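Local coordinates for putative cell adhesion protein (Bacteroides fragilis, PDB 4H40) that probably serves as a fimbrillin-like subunit of the pili with which this gut bacterium adheres to its surroundings, at residues G21-S26 against P47-E52; G40-D45 against D145-T150; R118-A123 against L140-D145; Q180-Q185 against H295-T300; S207-P212 against L258-R263. All blocks are in the same frame, centred on the assembly; numbering follows the deposited sequence.

In the fold
Contacts 1 to 3 of this all-beta, fimbrillin-like protein gather around strands 23-24, 113-121 and 141-142, with centres 12 to 15 Å apart. Contacts 1 and 2 interlace along the chain, and Y24 of contact 1 packs on L43, Q149 and T150 of contact 2; contact 3 is nested inside the loop closed by contact 2 and shares D145 with it. Strand 177-190 neighbours strands 23-24, 141-142 and 296-305 and thus links contacts 1, 3 and 4, with L140 O bonded to Q180 N. Contact 5, nested in the loop closed by contact 4, lies about 26 Å from contact 1, centre to centre, and touches contact 4 through P259 on Q180 and T181.

Contact 1: G21-S26 against P47-E52; sequences GGYYPS and PIFLLE
The rings of Y23, Y24 and F49 each take an aliphatic group over one face. P25 CG sits 3.6 Å above the plane of the F49 ring, over its centre, and the two side chains cross at about a right angle. I48 CG1 covers one face of the Y24 ring, 3.4 Å above its plane and displaced toward the rim. F49 CB lies over a face of Y23, 4.2 Å from the ring centroid and 27° off the normal. All three are CH-pi contacts. The edge of Y23 is polar: L50 O approaches CE1 at 3.3 Å, and the hydroxyl OH donates to E52 OE2 at 3.0 Å, meeting it on the anti side, 21° out of the carboxylate plane. The same OH also stands in the plane of the F49 ring, at its edge. A single antiparallel bridge fixes the register, since Y23 N binds F49 O and F49 N binds Y23 O, each at 2.9 Å. L51 CD2 rests 3.5 Å from G22 O. The backbones of G22 and Y24 also bond I177, which joins 21-26 to strand 177-190. Two backbone bonds therefore hold the segments together, while apolar groups over ring faces and one phenol-carboxylate bond, consistent with an ionised E52, hold the side chains.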
# COMPACT_ATOMS: atom_id res chain seq x y z
N GLY B 21 11.40 -19.71 29.79
CA GLY B 21 12.10 -19.98 28.54
C GLY B 21 12.08 -18.82 27.57
O GLY B 21 12.64 -18.92 26.48
N GLY B 22 11.44 -17.73 27.97
CA GLY B 22 11.32 -16.51 27.20
C GLY B 22 10.23 -16.54 26.15
O GLY B 22 9.33 -17.38 26.21
N TYR B 23 10.29 -15.61 25.20
CA TYR B 23 9.33 -15.59 24.12
C TYR B 23 9.95 -15.09 22.82
O TYR B 23 10.97 -14.39 22.83
CB TYR B 23 8.06 -14.79 24.48
CG TYR B 23 8.19 -13.28 24.42
CD1 TYR B 23 8.71 -12.56 25.49
CD2 TYR B 23 7.70 -12.57 23.33
CE1 TYR B 23 8.75 -11.17 25.47
CE2 TYR B 23 7.75 -11.18 23.30
CZ TYR B 23 8.29 -10.48 24.36
OH TYR B 23 8.34 -9.10 24.32
N TYR B 24 9.35 -15.50 21.70
CA TYR B 24 9.72 -15.03 20.38
C TYR B 24 8.81 -13.86 20.10
O TYR B 24 7.57 -14.04 20.06
CB TYR B 24 9.58 -16.13 19.33
CG TYR B 24 10.63 -17.20 19.40
CD1 TYR B 24 11.90 -17.00 18.86
CD2 TYR B 24 10.34 -18.45 19.95
CE1 TYR B 24 12.86 -18.00 18.88
CE2 TYR B 24 11.30 -19.46 19.99
CZ TYR B 24 12.56 -19.23 19.46
OH TYR B 24 13.52 -20.21 19.48
N PRO B 25 9.35 -12.63 20.01
CA PRO B 25 8.48 -11.47 19.77
C PRO B 25 7.94 -11.43 18.34
O PRO B 25 8.50 -12.05 17.42
CB PRO B 25 9.42 -10.29 20.03
CG PRO B 25 10.76 -10.81 19.67
CD PRO B 25 10.77 -12.23 20.08
N SER B 26 6.88 -10.68 18.15
CA SER B 26 6.25 -10.46 16.86
C SER B 26 7.23 -9.77 15.88
O SER B 26 7.95 -8.86 16.30
CB SER B 26 5.01 -9.61 17.07
OG SER B 26 4.37 -9.38 15.84
N PRO B 47 15.73 -14.10 17.70
CA PRO B 47 16.15 -13.90 19.10
C PRO B 47 14.98 -14.11 20.05
O PRO B 47 13.81 -13.85 19.71
CB PRO B 47 16.65 -12.47 19.15
CG PRO B 47 16.14 -11.79 17.90
CD PRO B 47 15.48 -12.81 17.01
N ILE B 48 15.31 -14.58 21.25
CA ILE B 48 14.36 -14.80 22.32
C ILE B 48 14.48 -13.66 23.32
O ILE B 48 15.59 -13.36 23.78
CB ILE B 48 14.59 -16.20 22.97
CG1 ILE B 48 14.28 -17.30 21.96
CG2 ILE B 48 13.75 -16.39 24.24
CD1 ILE B 48 15.12 -18.44 22.05
N PHE B 49 13.35 -13.04 23.66
CA PHE B 49 13.28 -11.98 24.65
C PHE B 49 12.88 -12.57 25.98
O PHE B 49 12.32 -13.66 26.02
CB PHE B 49 12.26 -10.91 24.22
CG PHE B 49 12.69 -9.98 23.11
CD1 PHE B 49 13.90 -10.16 22.45
CD2 PHE B 49 11.86 -8.93 22.71
CE1 PHE B 49 14.26 -9.34 21.38
CE2 PHE B 49 12.25 -8.08 21.66
CZ PHE B 49 13.45 -8.29 21.01
N LEU B 50 13.15 -11.85 27.08
CA LEU B 50 12.73 -12.29 28.41
C LEU B 50 11.27 -12.01 28.54
O LEU B 50 10.82 -11.00 27.99
CB LEU B 50 13.47 -11.56 29.53
CG LEU B 50 14.98 -11.59 29.60
CD1 LEU B 50 15.45 -10.68 30.71
CD2 LEU B 50 15.50 -12.99 29.86
N LEU B 51 10.52 -12.86 29.27
CA LEU B 51 9.10 -12.62 29.51
C LEU B 51 8.99 -11.28 30.21
O LEU B 51 9.83 -10.97 31.06
CB LEU B 51 8.48 -13.76 30.35
CG LEU B 51 8.56 -15.17 29.76
CD1 LEU B 51 8.10 -16.22 30.75
CD2 LEU B 51 7.77 -15.27 28.46
N GLU B 52 8.05 -10.44 29.81
CA GLU B 52 7.93 -9.09 30.38
C GLU B 52 7.58 -9.11 31.88
O GLU B 52 6.76 -9.91 32.33
CB GLU B 52 6.92 -8.22 29.59
CG GLU B 52 7.29 -7.99 28.12
CD GLU B 52 8.66 -7.40 27.82
OE1 GLU B 52 9.09 -6.48 28.55
OE2 GLU B 52 9.30 -7.84 26.83

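Contact 2: G40-D45 against D145-T150; sequences GETLKD and DRYTQT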
# COMPACT_ATOMS: atom_id res chain seq x y z
N GLY B 40 11.39 -26.34 11.89
CA GLY B 40 12.56 -26.07 12.73
C GLY B 40 13.44 -24.95 12.19
O GLY B 40 14.42 -24.57 12.83
N GLU B 41 13.07 -24.41 11.03
CA GLU B 41 13.85 -23.40 10.32
C GLU B 41 13.36 -21.95 10.47
O GLU B 41 14.16 -21.04 10.32
CB GLU B 41 13.91 -23.76 8.83
CG GLU B 41 14.76 -24.98 8.52
CD GLU B 41 16.24 -24.83 8.80
OE1 GLU B 41 16.89 -23.95 8.19
OE2 GLU B 41 16.76 -25.61 9.64
N THR B 42 12.05 -21.73 10.71
CA THR B 42 11.48 -20.39 10.79
C THR B 42 12.08 -19.58 11.95
O THR B 42 12.39 -18.39 11.77
CB THR B 42 9.95 -20.52 10.89
OG1 THR B 42 9.46 -20.92 9.61
CG2 THR B 42 9.26 -19.23 11.30
N LEU B 43 12.27 -20.22 13.12
CA LEU B 43 12.75 -19.55 14.32
C LEU B 43 14.22 -19.76 14.64
O LEU B 43 14.69 -19.24 15.66
CB LEU B 43 11.91 -20.03 15.53
CG LEU B 43 10.40 -19.92 15.46
CD1 LEU B 43 9.79 -20.40 16.73
CD2 LEU B 43 9.95 -18.52 15.12
N LYS B 44 14.96 -20.52 13.81
CA LYS B 44 16.37 -20.83 14.10
C LYS B 44 17.20 -19.56 14.41
O LYS B 44 17.86 -19.54 15.46
CB LYS B 44 17.06 -21.74 13.04
CG LYS B 44 17.13 -21.22 11.61
CD LYS B 44 18.14 -22.01 10.78
CE LYS B 44 18.51 -21.32 9.49
NZ LYS B 44 19.61 -22.03 8.78
N ASP B 45 17.11 -18.50 13.58
CA ASP B 45 17.87 -17.26 13.78
C ASP B 45 17.06 -16.15 14.45
O ASP B 45 17.42 -14.98 14.35
CB ASP B 45 18.42 -16.75 12.45
CG ASP B 45 19.27 -17.74 11.70
OD1 ASP B 45 19.93 -18.59 12.35
OD2 ASP B 45 19.31 -17.66 10.45
N ASP B 145 2.68 -25.68 18.26
CA ASP B 145 3.14 -26.93 17.68
C ASP B 145 3.61 -26.75 16.22
O ASP B 145 4.16 -27.68 15.64
CB ASP B 145 2.05 -28.00 17.78
CG ASP B 145 1.93 -28.67 19.15
OD1 ASP B 145 2.80 -28.42 20.02
OD2 ASP B 145 0.97 -29.47 19.34
N ARG B 146 3.45 -25.54 15.67
CA ARG B 146 3.87 -25.24 14.30
C ARG B 146 5.39 -25.19 14.19
O ARG B 146 5.91 -25.44 13.11
CB ARG B 146 3.24 -23.92 13.79
CG ARG B 146 1.77 -24.07 13.42
CD ARG B 146 1.09 -22.72 13.15
NE ARG B 146 0.79 -21.99 14.38
CZ ARG B 146 -0.06 -20.97 14.48
NH1 ARG B 146 -0.74 -20.56 13.42
NH2 ARG B 146 -0.24 -20.36 15.64
N TYR B 147 6.10 -24.88 15.29
CA TYR B 147 7.57 -24.78 15.28
C TYR B 147 8.14 -25.67 16.34
O TYR B 147 7.53 -25.83 17.40
CB TYR B 147 8.05 -23.33 15.47
CG TYR B 147 7.19 -22.32 14.75
CD1 TYR B 147 7.30 -22.14 13.37
CD2 TYR B 147 6.21 -21.60 15.43
CE1 TYR B 147 6.46 -21.26 12.69
CE2 TYR B 147 5.36 -20.72 14.75
CZ TYR B 147 5.49 -20.55 13.38
OH TYR B 147 4.67 -19.67 12.72
N THR B 148 9.31 -26.26 16.07
CA THR B 148 9.94 -27.22 16.98
C THR B 148 10.39 -26.55 18.28
O THR B 148 10.27 -27.14 19.37
CB THR B 148 11.12 -27.94 16.29
OG1 THR B 148 12.11 -26.99 15.90
CG2 THR B 148 10.68 -28.75 15.08
N GLN B 149 10.89 -25.31 18.18
CA GLN B 149 11.43 -24.53 19.29
C GLN B 149 10.38 -24.26 20.39
O GLN B 149 10.72 -24.27 21.59
CB GLN B 149 12.02 -23.20 18.77
CG GLN B 149 13.29 -23.35 17.92
CD GLN B 149 13.07 -23.59 16.43
OE1 GLN B 149 11.94 -23.58 15.91
NE2 GLN B 149 14.16 -23.77 15.71
N THR B 150 9.11 -24.06 19.97
CA THR B 150 7.96 -23.68 20.78
C THR B 150 6.95 -24.84 21.00
O THR B 150 6.00 -24.69 21.77
CB THR B 150 7.24 -22.48 20.13
OG1 THR B 150 6.71 -22.85 18.86
CG2 THR B 150 8.15 -21.29 19.97
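L43 reaches from its loop toward Y147, Q149 and T150, and every carbon along the branch ending in CD1 has a partner. CB lies 3.6 Å from Q149 OE1, the two side chains sliding past each other in opposite directions. CG comes 4.1 Å from Y147 CG. The tip, CD1, sits 3.6 Å from Y147 CB and 3.7 Å from T150 CG2, crossing both side chains at about a right angle. Beside it T42 puts CG2 at 3.7 Å from Y147 CE1, while its hydroxyl binds D39. The polar tie comes from Q149: its chain bends at chi2 (87°), and NE2 donates to G40 O at 3.0 Å with a fairly straight N-H...O angle of 162°. That donor stands above the carbonyl plane of G40, 43° out of it, whereas G40 O lies close to the amide plane of Q149. T148 OG1 approaches G40 CA at 3.3 Å. Y24, from strand 23-24, packs on L43, Q149 and T150 as well. The arrangement is loop-to-loop packing within a fimbrillin-like fold: the connection between strands 23-24 and 56-62 lies against the one between strands 141-142 and 153-157, without any beta bridge.

Contact 3: R118-A123 against L140-D145; sequences RILSPA and LLATDD
The methyl of T143 is the main projection here: CG2 rests 3.7 Å above the plane of the R118 guanidinium, over its centre, and the two side chains cross at about a right angle. The neighbouring branch of the same threonine is polar, and OG1 takes the N-H of I119 at 2.8 Å (N-H...O 160°). In return T143 N donates to I119 O at 3.1 Å, so the residue grips I119 by both backbone groups. Further along, L120 CD2 fits between two hydrophobic neighbours, 3.9 Å from A142 CB and 4.0 Å from L140 CD2. In L140, chi2 of 89° places CD1 3.7 Å from S121 O. These packings flank an antiparallel strand pair: L120 and A142 form a non-hydrogen-bonded pair, while S121 and L141 form the hydrogen-bonded pair beside it, with S121 N to L141 O at 2.7 Å and L141 N to S121 O at 2.8 Å. Strand 141-142 is itself bonded on to strand 177-190, and strand 113-121 to strand 56-62, so the pair lies in the interior of a beta sheet. On the other face of the sheet from L120, the CB atoms of S121 and L141 lie side by side, and S121 OG binds T56 O. The last bridge is S121 with L141; a cis peptide follows, before P122. Beyond T143, at the other end of the segments from L140, R118 NH2 makes a salt bridge to D145 OD2, though the exact place of NH2 is doubtful; R118 also makes a cation-pi contact with W221.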
# COMPACT_ATOMS: atom_id res chain seq x y z
N ARG B 118 1.61 -27.36 28.53
CA ARG B 118 1.44 -26.22 27.64
C ARG B 118 1.46 -24.95 28.47
O ARG B 118 1.20 -24.99 29.68
CB ARG B 118 0.15 -26.32 26.81
CG ARG B 118 0.06 -27.57 25.97
CD ARG B 118 -0.86 -27.38 24.79
NE ARG B 118 -0.30 -28.08 23.64
CZ ARG B 118 -0.12 -27.54 22.44
NH1 ARG B 118 -0.51 -26.30 22.19
NH2 ARG B 118 0.43 -28.25 21.48
N ILE B 119 1.80 -23.82 27.83
CA ILE B 119 1.89 -22.51 28.47
C ILE B 119 1.02 -21.54 27.72
O ILE B 119 0.91 -21.61 26.50
CB ILE B 119 3.36 -21.95 28.56
CG1 ILE B 119 4.46 -23.02 28.75
CG2 ILE B 119 3.48 -20.76 29.54
CD1 ILE B 119 4.46 -23.73 30.03
N LEU B 120 0.45 -20.60 28.48
CA LEU B 120 -0.36 -19.47 28.02
C LEU B 120 0.09 -18.24 28.77
O LEU B 120 0.40 -18.32 29.96
CB LEU B 120 -1.86 -19.70 28.27
CG LEU B 120 -2.50 -20.87 27.57
CD1 LEU B 120 -3.64 -21.37 28.37
CD2 LEU B 120 -2.97 -20.51 26.18
N SER B 121 0.11 -17.09 28.09
CA SER B 121 0.44 -15.81 28.72
C SER B 121 -0.33 -14.71 28.00
O SER B 121 -0.16 -14.57 26.79
CB SER B 121 1.94 -15.54 28.74
OG SER B 121 2.21 -14.34 29.43
N PRO B 122 -1.25 -13.99 28.69
CA PRO B 122 -1.60 -14.03 30.13
C PRO B 122 -2.16 -15.37 30.61
O PRO B 122 -2.63 -16.17 29.79
CB PRO B 122 -2.66 -12.92 30.26
CG PRO B 122 -2.39 -12.00 29.12
CD PRO B 122 -2.00 -12.91 28.00
N ALA B 123 -2.15 -15.59 31.94
CA ALA B 123 -2.64 -16.82 32.58
C ALA B 123 -4.17 -16.89 32.53
O ALA B 123 -4.83 -17.04 33.57
CB ALA B 123 -2.13 -16.91 34.01
N LEU B 140 -1.75 -12.97 22.99
CA LEU B 140 -1.66 -14.24 23.69
C LEU B 140 -0.45 -14.99 23.22
O LEU B 140 -0.34 -15.39 22.06
CB LEU B 140 -2.91 -15.13 23.60
CG LEU B 140 -2.76 -16.48 24.31
CD1 LEU B 140 -3.17 -16.41 25.78
CD2 LEU B 140 -3.47 -17.58 23.56
N LEU B 141 0.48 -15.16 24.15
CA LEU B 141 1.68 -15.94 23.96
C LEU B 141 1.37 -17.32 24.44
O LEU B 141 0.68 -17.46 25.45
CB LEU B 141 2.87 -15.35 24.73
CG LEU B 141 3.43 -14.01 24.30
CD1 LEU B 141 4.52 -13.60 25.24
CD2 LEU B 141 4.02 -14.07 22.92
N ALA B 142 1.79 -18.33 23.71
CA ALA B 142 1.49 -19.71 24.08
C ALA B 142 2.42 -20.69 23.40
O ALA B 142 3.28 -20.31 22.58
CB ALA B 142 0.04 -20.03 23.69
N THR B 143 2.24 -21.96 23.73
CA THR B 143 2.88 -23.13 23.15
C THR B 143 2.39 -23.21 21.69
O THR B 143 1.20 -23.05 21.43
CB THR B 143 2.47 -24.37 23.98
OG1 THR B 143 2.91 -24.21 25.33
CG2 THR B 143 3.00 -25.65 23.41
N ASP B 144 3.30 -23.43 20.75
CA ASP B 144 2.93 -23.53 19.34
C ASP B 144 3.53 -24.77 18.74
O ASP B 144 4.76 -24.89 18.70
CB ASP B 144 3.37 -22.29 18.57
CG ASP B 144 2.43 -21.89 17.46
OD1 ASP B 144 2.22 -22.71 16.55
OD2 ASP B 144 1.93 -20.75 17.49
N ASP B 145 2.68 -25.68 18.26
CA ASP B 145 3.14 -26.93 17.68
C ASP B 145 3.61 -26.75 16.22
O ASP B 145 4.16 -27.68 15.64
CB ASP B 145 2.05 -28.00 17.78
CG ASP B 145 1.93 -28.67 19.15
OD1 ASP B 145 2.80 -28.42 20.02
OD2 ASP B 145 0.97 -29.47 19.34

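Contact 4: Q180-Q185 against H295-T300; sequences QTARMQ and HSYNYT
Strand 182-185 runs parallel to strand 296-300, their axes 4.6 Å apart and 9° from exact alignment, with R183 opposite S296, M184 opposite Y297 and Q185 opposite N298. This is a parallel pairing in an otherwise largely antiparallel beta framework, formed by segments more than 100 residues apart. Its bonds are staggered as parallel strands require: R183 N reaches H295 O, Y297 N reaches R183 O, Q185 N reaches Y297 O, and Y299 N reaches Q185 O. On the face bearing M184 and Y297 the packing is apolar. A182 CB lies 4.0 Å from Y297 CE1, and the chain of the selenomethionine M184 bends at chi3 (90°), so that its CE stands 3.8 Å from Y299 CE1. The Y297 hydroxyl has its partner in the backbone N of T292. The face with R183, S296, Q185 and N298 is polar instead. R183 extends from CG to NE, with CG anti to the backbone N (chi1 179°), and its NH2 donates to Q185 OE1 at 2.7 Å, the oxygen lying in the guanidinium plane. S296 OG, near R183 CD, is bound to S26 OG, which joins this face to the strand 23-24 region. In addition, two waters bridge the strands. One accepts from R183 NE at 3.0 Å and donates to N298 OD1 at 2.6 Å; the other accepts from Q185 NE2 at 2.8 Å and donates to Y299 O at 3.0 Å.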
# COMPACT_ATOMS: atom_id res chain seq x y z
N GLN B 180 0.06 -15.89 19.30
CA GLN B 180 -1.05 -16.60 18.67
C GLN B 180 -1.87 -15.69 17.81
O GLN B 180 -2.62 -16.17 16.96
CB GLN B 180 -1.93 -17.29 19.73
CG GLN B 180 -1.18 -18.35 20.55
CD GLN B 180 -0.41 -19.32 19.68
OE1 GLN B 180 -0.97 -20.14 18.97
NE2 GLN B 180 0.90 -19.18 19.67
N THR B 181 -1.68 -14.38 17.97
CA THR B 181 -2.42 -13.37 17.22
C THR B 181 -1.50 -12.53 16.34
O THR B 181 -0.28 -12.54 16.49
CB THR B 181 -3.22 -12.43 18.17
OG1 THR B 181 -2.35 -11.51 18.77
CG2 THR B 181 -3.96 -13.13 19.23
N ALA B 182 -2.12 -11.76 15.44
CA ALA B 182 -1.41 -10.80 14.64
C ALA B 182 -1.32 -9.52 15.45
O ALA B 182 -2.01 -9.38 16.47
CB ALA B 182 -2.17 -10.57 13.33
N ARG B 183 -0.49 -8.59 15.02
CA ARG B 183 -0.32 -7.30 15.66
C ARG B 183 -0.36 -6.21 14.61
O ARG B 183 0.25 -6.36 13.55
CB ARG B 183 1.00 -7.26 16.43
CG ARG B 183 1.25 -5.93 17.12
CD ARG B 183 2.53 -5.95 17.90
NE ARG B 183 3.11 -4.62 17.96
CZ ARG B 183 3.39 -3.98 19.09
NH1 ARG B 183 3.16 -4.56 20.26
NH2 ARG B 183 3.93 -2.76 19.05
N MSE B 184 -1.06 -5.12 14.90
CA MSE B 184 -1.10 -3.95 14.04
C MSE B 184 -0.54 -2.79 14.83
O MSE B 184 -0.81 -2.67 16.03
CB MSE B 184 -2.51 -3.65 13.51
CG MSE B 184 -2.99 -4.71 12.54
SE MSE B 184 -4.65 -4.30 11.61
CE MSE B 184 -3.90 -3.41 10.08
N GLN B 185 0.33 -2.00 14.19
CA GLN B 185 0.91 -0.84 14.82
C GLN B 185 0.83 0.35 13.90
O GLN B 185 1.10 0.23 12.72
CB GLN B 185 2.34 -1.12 15.23
CG GLN B 185 2.90 -0.00 16.05
CD GLN B 185 4.32 -0.23 16.34
OE1 GLN B 185 4.67 -0.82 17.35
NE2 GLN B 185 5.18 0.24 15.46
N HIS B 295 2.98 -12.13 13.55
CA HIS B 295 3.45 -11.06 12.66
C HIS B 295 2.90 -9.69 13.00
O HIS B 295 1.81 -9.58 13.56
CB HIS B 295 3.11 -11.37 11.21
CG HIS B 295 3.85 -12.56 10.69
ND1 HIS B 295 3.19 -13.70 10.30
CD2 HIS B 295 5.19 -12.76 10.55
CE1 HIS B 295 4.13 -14.54 9.91
NE2 HIS B 295 5.35 -14.03 10.06
N SER B 296 3.69 -8.65 12.67
CA SER B 296 3.38 -7.24 12.88
C SER B 296 3.08 -6.58 11.56
O SER B 296 3.83 -6.75 10.60
CB SER B 296 4.53 -6.51 13.56
OG SER B 296 4.68 -6.87 14.92
N TYR B 297 2.01 -5.81 11.53
CA TYR B 297 1.58 -5.08 10.35
C TYR B 297 1.67 -3.63 10.77
O TYR B 297 0.79 -3.11 11.46
CB TYR B 297 0.17 -5.58 9.89
CG TYR B 297 0.20 -7.06 9.59
CD1 TYR B 297 0.01 -8.00 10.61
CD2 TYR B 297 0.56 -7.53 8.33
CE1 TYR B 297 0.15 -9.36 10.37
CE2 TYR B 297 0.68 -8.90 8.08
CZ TYR B 297 0.52 -9.81 9.12
OH TYR B 297 0.63 -11.16 8.86
N ASN B 298 2.87 -3.06 10.55
CA ASN B 298 3.29 -1.71 10.91
C ASN B 298 3.00 -0.69 9.83
O ASN B 298 3.30 -0.93 8.69
CB ASN B 298 4.78 -1.71 11.18
CG ASN B 298 5.16 -2.77 12.15
OD1 ASN B 298 4.45 -3.02 13.13
ND2 ASN B 298 6.28 -3.44 11.89
N TYR B 299 2.43 0.42 10.21
CA TYR B 299 2.09 1.55 9.36
C TYR B 299 2.72 2.80 9.94
O TYR B 299 2.90 2.87 11.16
CB TYR B 299 0.58 1.70 9.25
CG TYR B 299 -0.08 0.59 8.46
CD1 TYR B 299 -0.39 -0.64 9.05
CD2 TYR B 299 -0.41 0.77 7.11
CE1 TYR B 299 -0.98 -1.67 8.32
CE2 TYR B 299 -1.03 -0.24 6.39
CZ TYR B 299 -1.27 -1.47 6.98
OH TYR B 299 -1.81 -2.48 6.22
N THR B 300 3.15 3.75 9.07
CA THR B 300 3.74 5.03 9.48
C THR B 300 2.94 6.10 8.75
O THR B 300 2.90 6.13 7.52
CB THR B 300 5.25 5.07 9.29
OG1 THR B 300 5.78 3.88 9.87
CG2 THR B 300 5.89 6.19 10.02
O HOH W 1 4.64 -3.63 15.63
O HOH W 2 4.83 1.77 13.18

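Contact 5: S207-P212 against L258-R263; sequences SGIQQP and LPTDAR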
# COMPACT_ATOMS: atom_id res chain seq x y z
N SER B 207 -11.77 -1.89 11.59
CA SER B 207 -13.04 -2.53 11.23
C SER B 207 -12.87 -3.51 10.08
O SER B 207 -11.99 -3.32 9.24
CB SER B 207 -14.06 -1.46 10.81
OG SER B 207 -14.70 -0.85 11.92
N GLY B 208 -13.73 -4.52 10.05
CA GLY B 208 -13.73 -5.55 9.01
C GLY B 208 -12.75 -6.67 9.28
O GLY B 208 -12.15 -7.21 8.35
N ILE B 209 -12.57 -7.01 10.55
CA ILE B 209 -11.63 -8.05 10.95
C ILE B 209 -12.42 -9.32 11.40
O ILE B 209 -13.66 -9.31 11.38
CB ILE B 209 -10.63 -7.51 12.00
CG1 ILE B 209 -11.32 -6.55 13.02
CG2 ILE B 209 -9.50 -6.83 11.30
CD1 ILE B 209 -10.67 -6.45 14.37
N GLN B 210 -11.72 -10.42 11.70
CA GLN B 210 -12.31 -11.69 12.12
C GLN B 210 -13.21 -11.52 13.31
O GLN B 210 -12.82 -10.85 14.28
CB GLN B 210 -11.21 -12.69 12.47
CG GLN B 210 -11.69 -14.09 12.85
CD GLN B 210 -11.87 -14.94 11.63
OE1 GLN B 210 -10.90 -15.35 10.98
NE2 GLN B 210 -13.12 -15.19 11.27
N GLN B 211 -14.41 -12.11 13.24
CA GLN B 211 -15.30 -12.17 14.39
C GLN B 211 -14.81 -13.36 15.23
O GLN B 211 -14.58 -14.42 14.65
CB GLN B 211 -16.78 -12.29 13.98
CG GLN B 211 -17.76 -12.02 15.12
CD GLN B 211 -17.90 -10.54 15.47
OE1 GLN B 211 -17.33 -10.05 16.45
NE2 GLN B 211 -18.67 -9.81 14.66
N PRO B 212 -14.51 -13.19 16.54
CA PRO B 212 -13.96 -14.31 17.35
C PRO B 212 -14.76 -15.63 17.30
O PRO B 212 -16.01 -15.64 17.36
CB PRO B 212 -13.94 -13.75 18.77
CG PRO B 212 -13.87 -12.26 18.58
CD PRO B 212 -14.65 -11.96 17.35
N LEU B 258 -6.92 -10.96 15.54
CA LEU B 258 -6.93 -12.39 15.28
C LEU B 258 -6.52 -12.67 13.84
O LEU B 258 -6.89 -11.86 12.98
CB LEU B 258 -8.33 -12.97 15.52
CG LEU B 258 -8.90 -12.91 16.93
CD1 LEU B 258 -10.36 -13.37 16.89
CD2 LEU B 258 -8.11 -13.79 17.88
N PRO B 259 -5.82 -13.81 13.54
CA PRO B 259 -5.50 -14.11 12.13
C PRO B 259 -6.77 -14.05 11.28
O PRO B 259 -7.80 -14.64 11.65
CB PRO B 259 -4.90 -15.51 12.20
CG PRO B 259 -4.31 -15.58 13.57
CD PRO B 259 -5.30 -14.87 14.43
N THR B 260 -6.72 -13.22 10.22
CA THR B 260 -7.85 -13.01 9.33
C THR B 260 -7.42 -12.83 7.89
O THR B 260 -6.43 -12.16 7.61
CB THR B 260 -8.76 -11.85 9.81
OG1 THR B 260 -9.98 -11.88 9.05
CG2 THR B 260 -8.12 -10.49 9.69
N ASP B 261 -8.21 -13.44 7.00
CA ASP B 261 -8.10 -13.38 5.54
C ASP B 261 -9.06 -12.31 5.00
O ASP B 261 -10.28 -12.51 4.98
CB ASP B 261 -8.41 -14.77 4.91
CG ASP B 261 -8.44 -14.79 3.38
OD1 ASP B 261 -7.78 -13.92 2.75
OD2 ASP B 261 -9.12 -15.68 2.82
N ALA B 262 -8.50 -11.19 4.55
CA ALA B 262 -9.25 -10.07 3.99
C ALA B 262 -8.63 -9.64 2.65
O ALA B 262 -8.66 -8.46 2.29
CB ALA B 262 -9.27 -8.91 4.98
N ARG B 263 -8.07 -10.61 1.93
CA ARG B 263 -7.42 -10.47 0.61
C ARG B 263 -8.42 -9.99 -0.45
O ARG B 263 -8.05 -9.26 -1.38
CB ARG B 263 -6.82 -11.80 0.19
CG ARG B 263 -5.52 -12.16 0.94
CD ARG B 263 -5.03 -13.53 0.53
NE ARG B 263 -5.95 -14.58 0.97
CZ ARG B 263 -5.92 -15.84 0.54
NH1 ARG B 263 -5.01 -16.22 -0.35
NH2 ARG B 263 -6.79 -16.72 1.01
O HOH W 3 -9.00 -10.24 12.83
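The loop that leaves strand 197-207 packs here, through I209, Q210 and P212, against L258 and T260 at the start of the short strand 260-262, which itself belongs to a small mixed sheet with strands 230-231 and 289-291. CB of Q210 lies 3.7 Å from CB of T260, and the two side chains slide past each other in opposite directions. I209 CG2 meets T260 CG2 more loosely, at 4.2 Å. At the other end L258 crosses P212 at about a right angle; with chi2 at 173° its CD1 extends to 3.7 Å from P212 CA and 4.1 Å from P212 CG. A water joins the backbones, accepting from Q210 N at 3.0 Å and donating to L258 O at 2.7 Å. N136 is a second bridge, its ND2 bonded to Q210 O and its OD1 to L258 N. T260 OG1 is taken by K230 O. Aliphatic packing and the water bridge carry the contact, and the buried backbone groups of Q210 and L258 are served by the water and the amide of N136.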